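Local coordinates for protein DNA ligase (Enterobacteria phage T7, PDB 1A0I) that seals nicks in double-stranded DNA by an ATP-dependent reaction, joining adjacent strand ends, probably during replication of phage DNA, at residues K73-D78 / L177-E182; L251-K256 / G262-F267; D288-T293 / N319-W324. All blocks are in the same frame, centred on the assembly; numbering follows the deposited sequence.

Interaction 1. Residues K73-D78 / L177-E182; sequences KRLLND and LPLLQE
L75 and L179 bring the last turn of helix 70-77 against the C-terminal end of helix 166-183, and their CA atoms, 6.4 Å apart, are the nearest pair between the two backbones. Helix 70-77 ends here, D78 being the first residue to leave helical backbone angles, whereas 177-182 remains helical apart from a kink at P178 and L179. No hydrogen bond crosses between the segments, so side chains carry the contact. L75 reaches over with CG anti to its backbone N (chi1 -170°), and its branch point rests on the root of the other leucine, CG to L179 CB 3.9 Å. The two chains run obliquely across one another. L75 CD1 lies along the L179 backbone and touches L180 CD2 at 4.1 Å. In return L179 sends CD2 back to the first helix, where the methyl comes within 3.6 Å of the L75 carbonyl O and 3.9 Å of D78 CG. One L179 methyl therefore lies against backbone, leucine and carboxylate carbon together. D78 and L179 approach from opposite directions, the aspartate contributing mainly its carbon atoms while its oxygens find partners elsewhere. R80 forms salt bridges with both D78 OD2 and E182 OE1, and Y183 OH also bonds to D78 OD2. F87 and L89 of strand 86-95 receive L75 and L180, placing the helix pair on the large sheet of the nucleotidyltransferase domain. The join is thus apolar at its centre and charged along one margin. There D78 OD2 and E182 OE1 lie 4.9 Å apart, like charges whose repulsion the shared arginine probably offsets, so that a cation from outside both segments links the two helix ends where they make no direct polar bond.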
loop_
_atom_site.group_PDB
_atom_site.type_symbol
_atom_site.label_atom_id
_atom_site.label_comp_id
_atom_site.label_asym_id
_atom_site.label_seq_id
_atom_site.Cartn_x
_atom_site.Cartn_y
_atom_site.Cartn_z
ATOM N N LYS A 73 -29.731 6.492 -3.391
ATOM C CA LYS A 73 -31.012 6.297 -2.721
ATOM C C LYS A 73 -31.453 4.858 -2.890
ATOM O O LYS A 73 -31.833 4.192 -1.921
ATOM C CB LYS A 73 -32.125 7.199 -3.310
ATOM C CG LYS A 73 -33.433 7.144 -2.521
ATOM C CD LYS A 73 -33.227 7.733 -1.111
ATOM C CE LYS A 73 -34.503 7.713 -0.280
ATOM N NZ LYS A 73 -34.304 8.147 1.092
ATOM N N ARG A 74 -31.374 4.387 -4.137
ATOM C CA ARG A 74 -31.752 3.027 -4.472
ATOM C C ARG A 74 -30.843 2.040 -3.777
ATOM O O ARG A 74 -31.408 1.098 -3.235
ATOM C CB ARG A 74 -31.709 2.809 -5.994
ATOM C CG ARG A 74 -32.609 3.852 -6.661
ATOM C CD ARG A 74 -32.604 3.737 -8.159
ATOM N NE ARG A 74 -33.544 2.705 -8.522
ATOM C CZ ARG A 74 -34.782 2.986 -8.910
ATOM N NH1 ARG A 74 -35.181 4.252 -8.997
ATOM N NH2 ARG A 74 -35.598 1.988 -9.225
ATOM N N LEU A 75 -29.521 2.286 -3.701
ATOM C CA LEU A 75 -28.559 1.438 -2.992
ATOM C C LEU A 75 -28.833 1.392 -1.490
ATOM O O LEU A 75 -28.690 0.340 -0.858
ATOM C CB LEU A 75 -27.110 1.944 -3.227
ATOM C CG LEU A 75 -25.901 1.086 -2.776
ATOM C CD1 LEU A 75 -24.660 1.460 -3.576
ATOM C CD2 LEU A 75 -25.664 1.263 -1.299
ATOM N N LEU A 76 -29.170 2.517 -0.859
ATOM C CA LEU A 76 -29.530 2.508 0.551
ATOM C C LEU A 76 -30.830 1.733 0.807
ATOM O O LEU A 76 -30.979 1.012 1.805
ATOM C CB LEU A 76 -29.653 3.952 1.003
ATOM C CG LEU A 76 -28.451 4.682 1.618
ATOM C CD1 LEU A 76 -27.166 4.212 1.016
ATOM C CD2 LEU A 76 -28.587 6.178 1.349
ATOM N N ASN A 77 -31.821 1.823 -0.080
ATOM C CA ASN A 77 -33.089 1.141 0.128
ATOM C C ASN A 77 -32.927 -0.352 0.027
ATOM O O ASN A 77 -33.471 -1.031 0.897
ATOM C CB ASN A 77 -34.125 1.631 -0.869
ATOM C CG ASN A 77 -34.656 2.980 -0.410
ATOM O OD1 ASN A 77 -34.340 3.521 0.663
ATOM N ND2 ASN A 77 -35.445 3.664 -1.213
ATOM N N ASP A 78 -32.115 -0.850 -0.899
ATOM C CA ASP A 78 -31.709 -2.250 -1.052
ATOM C C ASP A 78 -31.524 -3.015 0.250
ATOM O O ASP A 78 -30.825 -2.554 1.166
ATOM C CB ASP A 78 -30.389 -2.327 -1.799
ATOM C CG ASP A 78 -30.066 -3.651 -2.447
ATOM O OD1 ASP A 78 -29.986 -4.664 -1.783
ATOM O OD2 ASP A 78 -29.880 -3.688 -3.643
ATOM N N LEU A 177 -19.704 -4.501 -1.738
ATOM C CA LEU A 177 -19.143 -4.588 -3.067
ATOM C C LEU A 177 -20.143 -4.891 -4.172
ATOM O O LEU A 177 -20.136 -4.070 -5.089
ATOM C CB LEU A 177 -18.025 -5.630 -3.001
ATOM C CG LEU A 177 -16.593 -5.321 -3.426
ATOM C CD1 LEU A 177 -16.258 -3.839 -3.360
ATOM C CD2 LEU A 177 -15.703 -6.142 -2.509
ATOM N N PRO A 178 -21.059 -5.880 -4.202
ATOM C CA PRO A 178 -22.000 -6.065 -5.296
ATOM C C PRO A 178 -23.037 -4.956 -5.357
ATOM O O PRO A 178 -23.515 -4.673 -6.459
ATOM C CB PRO A 178 -22.632 -7.425 -5.073
ATOM C CG PRO A 178 -21.878 -8.044 -3.919
ATOM C CD PRO A 178 -21.335 -6.849 -3.150
ATOM N N LEU A 179 -23.471 -4.326 -4.250
ATOM C CA LEU A 179 -24.383 -3.197 -4.377
ATOM C C LEU A 179 -23.670 -2.085 -5.121
ATOM O O LEU A 179 -24.206 -1.578 -6.106
ATOM C CB LEU A 179 -24.825 -2.659 -3.034
ATOM C CG LEU A 179 -25.890 -3.433 -2.288
ATOM C CD1 LEU A 179 -25.240 -4.577 -1.561
ATOM C CD2 LEU A 179 -26.543 -2.571 -1.236
ATOM N N LEU A 180 -22.426 -1.782 -4.743
ATOM C CA LEU A 180 -21.639 -0.765 -5.431
ATOM C C LEU A 180 -21.411 -1.067 -6.899
ATOM O O LEU A 180 -21.600 -0.185 -7.727
ATOM C CB LEU A 180 -20.270 -0.579 -4.772
ATOM C CG LEU A 180 -20.296 0.134 -3.432
ATOM C CD1 LEU A 180 -18.983 -0.081 -2.706
ATOM C CD2 LEU A 180 -20.595 1.595 -3.661
ATOM N N GLN A 181 -21.063 -2.295 -7.246
ATOM C CA GLN A 181 -20.817 -2.688 -8.623
ATOM C C GLN A 181 -22.091 -2.703 -9.453
ATOM O O GLN A 181 -22.068 -2.448 -10.665
ATOM C CB GLN A 181 -20.211 -4.077 -8.670
ATOM C CG GLN A 181 -18.897 -4.222 -7.953
ATOM C CD GLN A 181 -18.628 -5.639 -7.489
ATOM O OE1 GLN A 181 -19.504 -6.442 -7.187
ATOM N NE2 GLN A 181 -17.371 -5.995 -7.366
ATOM N N GLU A 182 -23.203 -3.061 -8.793
ATOM C CA GLU A 182 -24.488 -3.115 -9.471
ATOM C C GLU A 182 -24.930 -1.685 -9.826
ATOM O O GLU A 182 -25.067 -1.314 -10.999
ATOM C CB GLU A 182 -25.508 -3.777 -8.548
ATOM C CG GLU A 182 -26.535 -4.641 -9.277
ATOM C CD GLU A 182 -27.868 -4.782 -8.540
ATOM O OE1 GLU A 182 -27.952 -5.647 -7.678
ATOM O OE2 GLU A 182 -28.821 -4.058 -8.801
#

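Interaction 2. Residues L251-K256 / G262-F267; sequences LVWGTK and GKVIGF
W253 extends beside K263, with V264 over one face of its ring, just beyond the point where strands 242-252 and 266-270 pair as an antiparallel hairpin. CB of W253 leaves the backbone pointing away from 262-267, and the indole swings back to it: CD2 comes near the V264 backbone N, CE3 approaches that N more closely, at 3.1 Å, and CZ3 touches K263 CG at 3.6 Å. K263 CA lies at the ring edge, in plane, while V264 CB stands over the face in a CH-pi contact, 4.2 Å from the centroid of the six-membered ring. The indole is thus bordered by two successive residues, one at its rim and one on its face. Next to the indole the backbones meet in a classic beta bulge, with I265 and G266 both opposite V252. V252 N donates to G266 O over 2.9 Å, and I265 N donates to V252 O at 3.2 Å. A weak bond from G266 N reaches the same V252 oxygen, and I265 N also makes a weak bond to W253 O. The V252 and I265 side chains cross at about a right angle, V252 CG2 to I265 CG1 3.9 Å, and V252 lies on the face opposite L251 and F267. Those two lie side by side, pointing the same way, L251 CD1 meeting the edge of the F267 ring in its plane, 3.5 Å from CE1. Helix 285-298 packs on the L251 and F267 face: V294 touches L251 and W253, and T291 touches K263 and V264. F267 also packs on F344 edge-to-face, while its backbone pairs with A279. Within the OB-fold sheet the hairpin is therefore flanked by strands 276-279 and 325-330, with helix 285-298 against it.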
loop_
_atom_site.group_PDB
_atom_site.type_symbol
_atom_site.label_atom_id
_atom_site.label_comp_id
_atom_site.label_asym_id
_atom_site.label_seq_id
_atom_site.Cartn_x
_atom_site.Cartn_y
_atom_site.Cartn_z
ATOM N N LEU A 251 27.805 -8.338 -2.902
ATOM C CA LEU A 251 26.632 -8.641 -3.686
ATOM C C LEU A 251 26.064 -9.819 -2.955
ATOM O O LEU A 251 26.813 -10.740 -2.610
ATOM C CB LEU A 251 27.061 -9.050 -5.081
ATOM C CG LEU A 251 26.662 -8.334 -6.336
ATOM C CD1 LEU A 251 26.830 -6.842 -6.212
ATOM C CD2 LEU A 251 27.528 -8.897 -7.442
ATOM N N VAL A 252 24.802 -9.810 -2.597
ATOM C CA VAL A 252 24.287 -11.039 -2.034
ATOM C C VAL A 252 23.456 -11.534 -3.201
ATOM O O VAL A 252 22.791 -10.749 -3.896
ATOM C CB VAL A 252 23.497 -10.754 -0.658
ATOM C CG1 VAL A 252 22.755 -9.483 -0.687
ATOM C CG2 VAL A 252 22.466 -11.826 -0.397
ATOM N N TRP A 253 23.552 -12.852 -3.431
ATOM C CA TRP A 253 23.013 -13.418 -4.646
ATOM C C TRP A 253 21.619 -13.940 -4.724
ATOM O O TRP A 253 20.860 -13.337 -5.475
ATOM C CB TRP A 253 23.945 -14.532 -5.183
ATOM C CG TRP A 253 25.030 -13.907 -6.080
ATOM C CD1 TRP A 253 26.273 -13.564 -5.582
ATOM C CD2 TRP A 253 24.919 -13.565 -7.412
ATOM N NE1 TRP A 253 26.930 -13.016 -6.584
ATOM C CE2 TRP A 253 26.173 -12.997 -7.693
ATOM C CE3 TRP A 253 23.976 -13.649 -8.427
ATOM C CZ2 TRP A 253 26.467 -12.510 -8.978
ATOM C CZ3 TRP A 253 24.271 -13.170 -9.705
ATOM C CH2 TRP A 253 25.501 -12.598 -9.982
ATOM N N GLY A 254 21.218 -15.010 -4.066
ATOM C CA GLY A 254 19.878 -15.509 -4.346
ATOM C C GLY A 254 19.964 -16.960 -4.017
ATOM O O GLY A 254 20.951 -17.607 -4.355
ATOM N N THR A 255 19.011 -17.496 -3.282
ATOM C CA THR A 255 19.132 -18.838 -2.766
ATOM C C THR A 255 18.866 -19.876 -3.851
ATOM O O THR A 255 17.717 -20.147 -4.189
ATOM C CB THR A 255 18.145 -18.934 -1.544
ATOM O OG1 THR A 255 18.264 -17.716 -0.802
ATOM C CG2 THR A 255 18.499 -20.037 -0.575
ATOM N N LYS A 256 19.946 -20.485 -4.357
ATOM C CA LYS A 256 19.804 -21.557 -5.336
ATOM C C LYS A 256 19.415 -22.854 -4.614
ATOM O O LYS A 256 19.011 -23.848 -5.224
ATOM C CB LYS A 256 21.128 -21.763 -6.117
ATOM C CG LYS A 256 22.283 -22.359 -5.315
ATOM C CD LYS A 256 22.707 -23.659 -5.979
ATOM C CE LYS A 256 23.160 -24.672 -4.940
ATOM N NZ LYS A 256 22.377 -25.892 -5.042
ATOM N N GLY A 262 17.842 -16.925 -8.844
ATOM C CA GLY A 262 19.101 -17.541 -9.204
ATOM C C GLY A 262 20.136 -16.445 -9.439
ATOM O O GLY A 262 21.231 -16.752 -9.905
ATOM N N LYS A 263 19.825 -15.154 -9.210
ATOM C CA LYS A 263 20.721 -14.015 -9.411
ATOM C C LYS A 263 20.338 -12.796 -8.521
ATOM O O LYS A 263 19.162 -12.614 -8.250
ATOM C CB LYS A 263 20.700 -13.661 -10.914
ATOM C CG LYS A 263 21.622 -14.494 -11.835
ATOM C CD LYS A 263 21.301 -14.258 -13.316
ATOM C CE LYS A 263 22.250 -14.975 -14.271
ATOM N NZ LYS A 263 21.919 -16.383 -14.460
ATOM N N VAL A 264 21.336 -11.978 -8.147
ATOM C CA VAL A 264 21.426 -10.861 -7.196
ATOM C C VAL A 264 20.228 -10.053 -6.751
ATOM O O VAL A 264 19.670 -9.154 -7.386
ATOM C CB VAL A 264 22.618 -9.891 -7.710
ATOM C CG1 VAL A 264 22.383 -9.418 -9.105
ATOM C CG2 VAL A 264 22.751 -8.656 -6.848
ATOM N N ILE A 265 20.042 -10.368 -5.467
ATOM C CA ILE A 265 18.936 -9.862 -4.677
ATOM C C ILE A 265 19.285 -8.645 -3.822
ATOM O O ILE A 265 18.413 -8.186 -3.088
ATOM C CB ILE A 265 18.391 -10.992 -3.750
ATOM C CG1 ILE A 265 19.374 -11.426 -2.681
ATOM C CG2 ILE A 265 18.078 -12.182 -4.632
ATOM C CD1 ILE A 265 18.775 -12.401 -1.664
ATOM N N GLY A 266 20.519 -8.145 -3.810
ATOM C CA GLY A 266 20.928 -7.044 -2.958
ATOM C C GLY A 266 22.452 -6.921 -2.789
ATOM O O GLY A 266 23.281 -7.544 -3.476
ATOM N N PHE A 267 22.823 -6.134 -1.776
ATOM C CA PHE A 267 24.216 -5.847 -1.466
ATOM C C PHE A 267 24.697 -6.126 -0.044
ATOM O O PHE A 267 23.952 -6.212 0.935
ATOM C CB PHE A 267 24.503 -4.393 -1.771
ATOM C CG PHE A 267 24.172 -4.044 -3.198
ATOM C CD1 PHE A 267 24.836 -4.681 -4.238
ATOM C CD2 PHE A 267 23.189 -3.101 -3.461
ATOM C CE1 PHE A 267 24.519 -4.365 -5.556
ATOM C CE2 PHE A 267 22.873 -2.795 -4.776
ATOM C CZ PHE A 267 23.543 -3.420 -5.819
#

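Interaction 3. Residues D288-T293 / N319-W324; sequences DEFTET and NPYDGW
The OB-fold domain packs its helix 285-298 here against the loop leading into strand 325-330, with Y321 pointing from the loop toward F290 and T293 on the helix. Y321 also begins a type II beta turn that ends at W324, and P320 before it is the centre of an inverse gamma turn. The tyrosine reaches the helix with its hydroxyl end. Its CG is anti to the carbonyl carbon (chi1 -59°), which carries the ring across to the helix, and its side chain crosses those of both F290 and T293 at about a right angle. OH lies 3.4 Å from F290 CD1, and the F290 and Y321 rings meet obliquely, their planes at 61° and centroids 5.3 Å apart. On the threonine, CG2 lies near Y321 CZ and OH, and also packs on the proline ring, 3.6 Å from P320 CG. That same proline carbon lies 3.5 Å from T293 O, so one atom of the ring meets both the methyl and the carbonyl O of T293. T293 OG1 turns back along its own helix and donates to E289 O over 3.0 Å, the carbonyl that also accepts from T293 N. Farther out, P320 touches V294 and A297, while F267 and F344 join the F290 ring and F347 lies nearly parallel to Y321. The contact is therefore mainly apolar, a proline and a phenol fitted to one threonine and one phenylalanine. The backward bond fixes the rotation of T293 about chi1, leaving its methyl directed at the loop, and the phenol oxygen of Y321 lies between F290 CD1 and the T293 side chain, 3.3 Å from T293 OG1.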
loop_
_atom_site.group_PDB
_atom_site.type_symbol
_atom_site.label_atom_id
_atom_site.label_comp_id
_atom_site.label_asym_id
_atom_site.label_seq_id
_atom_site.Cartn_x
_atom_site.Cartn_y
_atom_site.Cartn_z
ATOM N N ASP A 288 16.966 -8.011 -11.587
ATOM C CA ASP A 288 17.324 -8.371 -12.946
ATOM C C ASP A 288 18.147 -7.270 -13.581
ATOM O O ASP A 288 18.991 -7.569 -14.405
ATOM C CB ASP A 288 16.023 -8.670 -13.718
ATOM C CG ASP A 288 15.306 -9.917 -13.146
ATOM O OD1 ASP A 288 15.717 -11.041 -13.426
ATOM O OD2 ASP A 288 14.349 -9.788 -12.381
ATOM N N GLU A 289 18.046 -5.992 -13.192
ATOM C CA GLU A 289 18.854 -4.881 -13.718
ATOM C C GLU A 289 20.289 -4.988 -13.176
ATOM O O GLU A 289 21.268 -4.980 -13.931
ATOM C CB GLU A 289 18.225 -3.567 -13.279
ATOM C CG GLU A 289 18.565 -2.296 -14.037
ATOM C CD GLU A 289 18.128 -1.028 -13.291
ATOM O OE1 GLU A 289 18.802 -0.612 -12.336
ATOM O OE2 GLU A 289 17.113 -0.448 -13.679
ATOM N N PHE A 290 20.441 -5.187 -11.861
ATOM C CA PHE A 290 21.732 -5.384 -11.204
ATOM C C PHE A 290 22.484 -6.622 -11.684
ATOM O O PHE A 290 23.716 -6.577 -11.779
ATOM C CB PHE A 290 21.554 -5.501 -9.691
ATOM C CG PHE A 290 21.110 -4.226 -9.006
ATOM C CD1 PHE A 290 21.171 -2.993 -9.658
ATOM C CD2 PHE A 290 20.647 -4.306 -7.703
ATOM C CE1 PHE A 290 20.778 -1.836 -9.004
ATOM C CE2 PHE A 290 20.252 -3.146 -7.049
ATOM C CZ PHE A 290 20.322 -1.918 -7.697
ATOM N N THR A 291 21.813 -7.742 -11.967
ATOM C CA THR A 291 22.495 -8.917 -12.488
ATOM C C THR A 291 23.038 -8.619 -13.857
ATOM O O THR A 291 24.213 -8.930 -14.026
ATOM C CB THR A 291 21.617 -10.153 -12.659
ATOM O OG1 THR A 291 20.694 -10.330 -11.597
ATOM C CG2 THR A 291 22.568 -11.324 -12.724
ATOM N N GLU A 292 22.333 -8.044 -14.834
ATOM C CA GLU A 292 22.862 -7.707 -16.147
ATOM C C GLU A 292 24.125 -6.919 -15.989
ATOM O O GLU A 292 25.150 -7.377 -16.498
ATOM C CB GLU A 292 21.837 -6.892 -16.941
ATOM C CG GLU A 292 21.252 -7.712 -18.087
ATOM C CD GLU A 292 20.812 -9.141 -17.744
ATOM O OE1 GLU A 292 19.771 -9.370 -17.141
ATOM O OE2 GLU A 292 21.533 -10.063 -18.114
ATOM N N THR A 293 24.120 -5.857 -15.192
ATOM C CA THR A 293 25.330 -5.121 -14.887
ATOM C C THR A 293 26.440 -6.055 -14.344
ATOM O O THR A 293 27.583 -6.030 -14.834
ATOM C CB THR A 293 24.911 -4.017 -13.882
ATOM O OG1 THR A 293 23.738 -3.426 -14.427
ATOM C CG2 THR A 293 25.938 -2.919 -13.707
ATOM N N ASN A 319 32.015 -7.089 -9.430
ATOM C CA ASN A 319 30.840 -6.395 -8.928
ATOM C C ASN A 319 31.039 -4.953 -9.358
ATOM O O ASN A 319 31.783 -4.218 -8.698
ATOM C CB ASN A 319 30.751 -6.457 -7.389
ATOM C CG ASN A 319 29.888 -5.408 -6.680
ATOM O OD1 ASN A 319 30.099 -5.162 -5.501
ATOM N ND2 ASN A 319 28.903 -4.720 -7.261
ATOM N N PRO A 320 30.402 -4.455 -10.421
ATOM C CA PRO A 320 30.544 -3.067 -10.863
ATOM C C PRO A 320 29.795 -2.062 -9.989
ATOM O O PRO A 320 29.019 -1.255 -10.492
ATOM C CB PRO A 320 30.059 -3.123 -12.285
ATOM C CG PRO A 320 28.946 -4.126 -12.207
ATOM C CD PRO A 320 29.558 -5.213 -11.338
ATOM N N TYR A 321 29.961 -2.188 -8.673
ATOM C CA TYR A 321 29.310 -1.409 -7.635
ATOM C C TYR A 321 30.163 -1.501 -6.379
ATOM O O TYR A 321 29.811 -0.764 -5.467
ATOM C CB TYR A 321 27.867 -1.906 -7.204
ATOM C CG TYR A 321 26.775 -1.963 -8.270
ATOM C CD1 TYR A 321 26.080 -0.824 -8.688
ATOM C CD2 TYR A 321 26.534 -3.172 -8.905
ATOM C CE1 TYR A 321 25.159 -0.891 -9.744
ATOM C CE2 TYR A 321 25.627 -3.251 -9.955
ATOM C CZ TYR A 321 24.948 -2.115 -10.366
ATOM O OH TYR A 321 24.039 -2.245 -11.390
ATOM N N ASP A 322 31.225 -2.316 -6.186
ATOM C CA ASP A 322 31.963 -2.318 -4.912
ATOM C C ASP A 322 32.420 -0.899 -4.598
ATOM O O ASP A 322 32.728 -0.111 -5.502
ATOM C CB ASP A 322 33.215 -3.237 -4.953
ATOM C CG ASP A 322 33.920 -3.482 -3.596
ATOM O OD1 ASP A 322 33.700 -2.802 -2.591
ATOM O OD2 ASP A 322 34.740 -4.385 -3.455
ATOM N N GLY A 323 32.272 -0.520 -3.335
ATOM C CA GLY A 323 32.685 0.786 -2.864
ATOM C C GLY A 323 31.612 1.850 -3.044
ATOM O O GLY A 323 31.687 2.933 -2.457
ATOM N N TRP A 324 30.576 1.567 -3.849
ATOM C CA TRP A 324 29.491 2.495 -4.109
ATOM C C TRP A 324 28.767 2.847 -2.842
ATOM O O TRP A 324 28.157 1.984 -2.224
ATOM C CB TRP A 324 28.522 1.863 -5.069
ATOM C CG TRP A 324 28.073 2.803 -6.171
ATOM C CD1 TRP A 324 27.478 4.002 -5.875
ATOM C CD2 TRP A 324 28.155 2.585 -7.516
ATOM N NE1 TRP A 324 27.173 4.534 -7.039
ATOM C CE2 TRP A 324 27.549 3.732 -8.045
ATOM C CE3 TRP A 324 28.632 1.605 -8.356
ATOM C CZ2 TRP A 324 27.421 3.905 -9.423
ATOM C CZ3 TRP A 324 28.510 1.759 -9.729
ATOM C CH2 TRP A 324 27.911 2.900 -10.262
#

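From the N terminus, interaction 1 comes first, its segments 99 residues apart and joining helix 70-77 to helix 166-183 within the ATP-dependent ligase domain. Interaction 2 follows, closing a short hairpin between strands 242-252 and 266-270. Interaction 3 then brings helix 285-298 to the loop preceding strand 325-330. The three loops follow in series, none enclosing or crossing another. Interaction 1 stands across the molecule, its centre about 50 Å from that of interaction 2. Interactions 2 and 3 share the OB-fold domain, with centres about 11 Å apart, and touch directly, among other places, where L251 meets N319 and F267 meets F290.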